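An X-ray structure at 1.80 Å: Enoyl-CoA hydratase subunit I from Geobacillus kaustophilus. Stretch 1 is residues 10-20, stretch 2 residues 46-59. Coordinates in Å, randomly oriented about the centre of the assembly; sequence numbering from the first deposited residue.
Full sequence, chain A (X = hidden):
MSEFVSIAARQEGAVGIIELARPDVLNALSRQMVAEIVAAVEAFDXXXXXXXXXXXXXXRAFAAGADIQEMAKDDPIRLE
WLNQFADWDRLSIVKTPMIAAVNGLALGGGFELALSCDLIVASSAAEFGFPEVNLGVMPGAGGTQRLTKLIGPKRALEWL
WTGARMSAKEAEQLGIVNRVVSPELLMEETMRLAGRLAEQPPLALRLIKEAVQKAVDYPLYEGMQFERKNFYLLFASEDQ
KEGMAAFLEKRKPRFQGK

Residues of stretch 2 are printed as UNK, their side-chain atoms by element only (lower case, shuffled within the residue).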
# COMPACT_ATOMS: atom_id res chain seq x y z
N ARG A 10 -14.83 26.35 -4.66
CA ARG A 10 -16.10 26.36 -3.96
C ARG A 10 -16.12 25.23 -2.94
O ARG A 10 -15.29 24.33 -2.98
CB ARG A 10 -17.27 26.18 -4.94
CG ARG A 10 -17.31 24.84 -5.66
CD ARG A 10 -18.41 24.83 -6.72
NE ARG A 10 -18.44 23.58 -7.48
CZ ARG A 10 -18.99 22.45 -7.06
NH1 ARG A 10 -19.57 22.39 -5.87
NH2 ARG A 10 -18.95 21.37 -7.83
N GLN A 11 -17.09 25.27 -2.03
CA GLN A 11 -17.20 24.24 -1.02
C GLN A 11 -18.57 23.60 -1.00
O GLN A 11 -19.59 24.27 -1.20
CB GLN A 11 -16.87 24.82 0.36
CG GLN A 11 -15.46 25.35 0.46
CD GLN A 11 -15.18 26.03 1.78
OE1 GLN A 11 -15.18 25.38 2.84
NE2 GLN A 11 -14.94 27.33 1.74
N GLU A 12 -18.59 22.30 -0.77
CA GLU A 12 -19.82 21.53 -0.70
C GLU A 12 -19.66 20.70 0.57
O GLU A 12 -19.04 19.64 0.55
CB GLU A 12 -19.95 20.62 -1.92
CG GLU A 12 -21.27 19.86 -2.00
CD GLU A 12 -22.47 20.79 -2.06
OE1 GLU A 12 -22.44 21.75 -2.86
OE2 GLU A 12 -23.45 20.54 -1.32
N GLY A 13 -20.21 21.21 1.67
CA GLY A 13 -20.07 20.50 2.93
C GLY A 13 -18.62 20.58 3.37
O GLY A 13 -18.04 21.67 3.41
N ALA A 14 -18.01 19.44 3.67
CA ALA A 14 -16.62 19.40 4.10
C ALA A 14 -15.69 19.10 2.93
O ALA A 14 -14.52 18.75 3.12
CB ALA A 14 -16.44 18.33 5.18
N VAL A 15 -16.20 19.26 1.71
CA VAL A 15 -15.42 19.00 0.51
C VAL A 15 -15.08 20.30 -0.23
O VAL A 15 -15.97 21.08 -0.56
CB VAL A 15 -16.19 18.06 -0.47
CG1 VAL A 15 -15.36 17.81 -1.73
CG2 VAL A 15 -16.51 16.75 0.23
N GLY A 16 -13.80 20.53 -0.46
CA GLY A 16 -13.38 21.73 -1.17
C GLY A 16 -13.15 21.34 -2.62
O GLY A 16 -12.45 20.36 -2.89
N ILE A 17 -13.73 22.10 -3.54
CA ILE A 17 -13.59 21.82 -4.96
C ILE A 17 -12.79 22.90 -5.67
O ILE A 17 -13.05 24.09 -5.50
CB ILE A 17 -14.97 21.69 -5.66
CG1 ILE A 17 -15.84 20.66 -4.94
CG2 ILE A 17 -14.79 21.31 -7.12
CD1 ILE A 17 -15.30 19.21 -4.84
N ILE A 18 -11.81 22.49 -6.46
CA ILE A 18 -11.02 23.42 -7.24
C ILE A 18 -11.21 23.03 -8.70
O ILE A 18 -10.82 21.94 -9.13
CB ILE A 18 -9.53 23.36 -6.88
CG1 ILE A 18 -9.33 23.83 -5.43
CG2 ILE A 18 -8.72 24.22 -7.83
CD1 ILE A 18 -7.97 23.50 -4.82
N GLU A 19 -11.85 23.91 -9.46
CA GLU A 19 -12.11 23.65 -10.87
C GLU A 19 -11.22 24.51 -11.75
O GLU A 19 -11.26 25.74 -11.68
CB GLU A 19 -13.59 23.94 -11.18
CG GLU A 19 -13.94 23.97 -12.65
CD GLU A 19 -15.40 24.33 -12.90
OE1 GLU A 19 -15.97 25.09 -12.08
OE2 GLU A 19 -15.97 23.88 -13.91
N LEU A 20 -10.38 23.86 -12.56
CA LEU A 20 -9.52 24.61 -13.47
C LEU A 20 -10.50 25.29 -14.41
O LEU A 20 -11.37 24.63 -14.99
CB LEU A 20 -8.59 23.66 -14.24
CG LEU A 20 -7.79 22.69 -13.36
CD1 LEU A 20 -6.73 21.99 -14.21
CD2 LEU A 20 -7.13 23.45 -12.23
N UNK A 46 -5.14 24.23 4.69
CA UNK A 46 -5.04 24.89 6.00
C UNK A 46 -6.40 25.03 6.69
O UNK A 46 -6.46 25.25 7.90
c UNK A 46 -2.47 27.76 5.31
c UNK A 46 -4.43 26.29 5.85
n UNK A 46 -3.71 29.95 2.63
c UNK A 46 -3.04 26.34 5.23
n UNK A 46 -1.97 28.46 2.61
n UNK A 46 -3.23 28.74 4.53
c UNK A 46 -2.97 29.05 3.26
N UNK A 47 -7.48 24.92 5.92
CA UNK A 47 -8.84 25.04 6.45
C UNK A 47 -9.31 23.72 7.06
O UNK A 47 -9.59 22.76 6.34
c UNK A 47 -11.17 25.86 5.81
o UNK A 47 -11.61 25.44 6.88
c UNK A 47 -9.80 25.45 5.31
n UNK A 47 -11.86 26.68 5.03
N UNK A 48 -9.43 23.67 8.38
CA UNK A 48 -9.85 22.44 9.03
C UNK A 48 -11.29 22.04 8.72
O UNK A 48 -11.72 20.93 9.03
o UNK A 48 -8.55 21.71 13.20
c UNK A 48 -9.63 22.54 10.54
c UNK A 48 -7.91 22.44 12.42
o UNK A 48 -7.05 23.27 12.80
c UNK A 48 -8.16 22.33 10.93
N UNK A 49 -12.04 22.95 8.09
CA UNK A 49 -13.42 22.67 7.72
C UNK A 49 -13.46 21.79 6.48
O UNK A 49 -14.47 21.17 6.16
c UNK A 49 -14.18 23.97 7.45
n UNK A 49 -17.55 22.41 9.46
c UNK A 49 -14.56 24.72 8.70
c UNK A 49 -15.50 23.88 9.54
c UNK A 49 -16.76 23.49 8.77
N UNK A 50 -12.33 21.77 5.77
CA UNK A 50 -12.21 20.98 4.55
C UNK A 50 -11.52 19.66 4.86
O UNK A 50 -10.35 19.64 5.26
c UNK A 50 -12.10 23.06 3.16
c UNK A 50 -11.40 21.75 3.49
c UNK A 50 -11.24 20.91 2.24
N UNK A 51 -12.24 18.57 4.66
CA UNK A 51 -11.70 17.24 4.93
C UNK A 51 -11.22 16.52 3.68
O UNK A 51 -10.42 15.58 3.76
n UNK A 51 -15.24 16.38 11.20
c UNK A 51 -13.22 17.01 6.96
c UNK A 51 -14.12 16.05 7.72
c UNK A 51 -12.75 16.40 5.65
n UNK A 51 -14.43 16.56 9.05
n UNK A 51 -15.34 14.57 9.79
c UNK A 51 -15.00 15.84 10.01
N UNK A 52 -11.72 16.95 2.53
CA UNK A 52 -11.33 16.36 1.25
C UNK A 52 -11.28 17.46 0.19
O UNK A 52 -12.12 18.36 0.17
c UNK A 52 -11.82 14.57 -0.47
c UNK A 52 -12.59 14.27 1.90
c UNK A 52 -12.35 15.28 0.78
N UNK A 53 -10.28 17.38 -0.68
CA UNK A 53 -10.12 18.35 -1.75
C UNK A 53 -10.27 17.60 -3.07
O UNK A 53 -9.67 16.55 -3.27
c UNK A 53 -8.53 19.75 -0.39
c UNK A 53 -8.51 19.91 -2.91
c UNK A 53 -8.71 18.99 -1.71
c UNK A 53 -7.09 20.15 -0.07
N UNK A 54 -11.10 18.14 -3.96
CA UNK A 54 -11.32 17.53 -5.27
C UNK A 54 -10.86 18.49 -6.36
O UNK A 54 -11.22 19.67 -6.35
c UNK A 54 -13.05 16.74 -6.93
c UNK A 54 -13.26 16.13 -4.51
c UNK A 54 -12.82 17.20 -5.49
N UNK A 55 -10.06 17.98 -7.29
CA UNK A 55 -9.57 18.78 -8.40
C UNK A 55 -10.25 18.27 -9.66
O UNK A 55 -10.36 17.06 -9.87
c UNK A 55 -7.11 18.94 -7.43
c UNK A 55 -7.37 20.34 -6.90
c UNK A 55 -8.06 18.62 -8.58
c UNK A 55 -5.67 18.82 -7.93
N UNK A 56 -10.70 19.19 -10.51
CA UNK A 56 -11.34 18.79 -11.75
C UNK A 56 -11.21 19.93 -12.76
O UNK A 56 -10.86 21.06 -12.39
o UNK A 56 -13.30 17.68 -12.65
c UNK A 56 -13.67 19.69 -11.38
c UNK A 56 -12.82 18.43 -11.53
N UNK A 57 -11.49 19.64 -14.02
CA UNK A 57 -11.38 20.67 -15.04
C UNK A 57 -12.70 21.03 -15.69
O UNK A 57 -13.61 20.21 -15.79
N UNK A 58 -12.80 22.28 -16.13
CA UNK A 58 -14.01 22.76 -16.79
C UNK A 58 -13.87 22.45 -18.28
O UNK A 58 -12.77 22.51 -18.83
n UNK A 58 -15.72 27.95 -13.54
c UNK A 58 -15.51 26.36 -16.83
c UNK A 58 -15.43 24.87 -17.15
n UNK A 58 -15.61 26.61 -15.40
n UNK A 58 -15.52 28.90 -15.62
c UNK A 58 -15.62 27.82 -14.85
c UNK A 58 -14.16 24.26 -16.56
N UNK A 59 -14.98 22.12 -18.92
CA UNK A 59 -14.92 21.82 -20.34
C UNK A 59 -14.66 20.36 -20.64
O UNK A 59 -14.95 19.50 -19.81
O HOH W 1 -14.59 27.02 5.16
O HOH W 2 -18.18 21.84 6.68

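Position 46 carries three carbons, a nitrogen, then a carbon bearing two more nitrogens, and it stays out of reach of stretch 1: Arg46. Position 47 has two carbons, the second holding one oxygen and one nitrogen, which makes the group an amide: Asn47. Water 1 joins it to stretch 1, donating to Gln11 OE1 at 2.9 Å and accepting from Asn47 ND2 at 2.8 Å. Asn47 OD1 receives the backbone N of position 49 at 2.8 Å, within the type I turn that runs from Asn47 to position 50.

Position 48, three carbons with two oxygens on the third, touches nothing here: Glu48. At 49, four carbons in a row end in nitrogen: Lys49. NZ and Gly13 O both bond weakly to water 2, while the backbone offers Lys49 O to Ala14 CA at 3.5 Å.

Position 50 is one carbon carrying two more, Val50. Its CG1 lies 3.7 Å from Gly16 N, and an ideal CB on Gly16 would come within a tight 3.3 Å of that same CG1; the glycine leaves the room this methyl uses. Position 51 repeats the three-carbon, guanidinium pattern: Arg51. Its aliphatic part packs on stretch 1, CG 3.9 Å from Ala14 CB, and its NH1 and NH2 are satisfied elsewhere in the structure.

Position 52 opens the strand with three carbons forked at the first, Val52, its CB 4.4 Å from Val15 CG2. Four carbons at 53, forked at the first with one arm two carbons long, give Ile53; CG2 lies 4.1 Å from Ile18 CD1. Position 54 has three carbons forked at the first: Val54. It touches two residues of stretch 1, CB 3.3 Å from Ile17 CD1 and CG2 3.9 Å from Val15 CG1.

At 55 the four carbons fork at the second, Leu55, with CD2 reaching 3.7 Å from Ile18 CB. Position 56 bears one oxygen and one carbon on its first carbon: Thr56. CG2 is 4.3 Å from Glu19 CB, and OG1 bonds elsewhere. Position 57 has no side-chain atoms, Gly57. Position 58 again ends in a guanidinium: Arg58, in a salt bridge with NE 3.1 Å from Glu19 OE2; NH2 adds a weak bond to Glu19 OE1 at 3.2 Å. Position 59 lacks a side chain, and its backbone angles alone call for glycine: Gly59.

The rule is a parallel ladder. Stretch 2 reads alternate residues of stretch 1: Gly16 N to Val52 O and Val54 N to Gly16 O, both 2.8 Å, then Ile18 N to Val54 O, 2.9 Å, Thr56 N to Ile18 O, 3.1 Å, and Leu20 N to Thr56 O, 2.8 Å. Side chains then alternate: Val15, Ile17, Val52 and Val54 share one face, Ile18, Ile53 and Leu55 the other. The backbone sets the register, branched aliphatics fill both faces, and polar groups finish the ends, with two bridging waters at one end and a salt bridge at the other.

Stretch 2, residues 46-59: RNEKVRVIVLTGRG
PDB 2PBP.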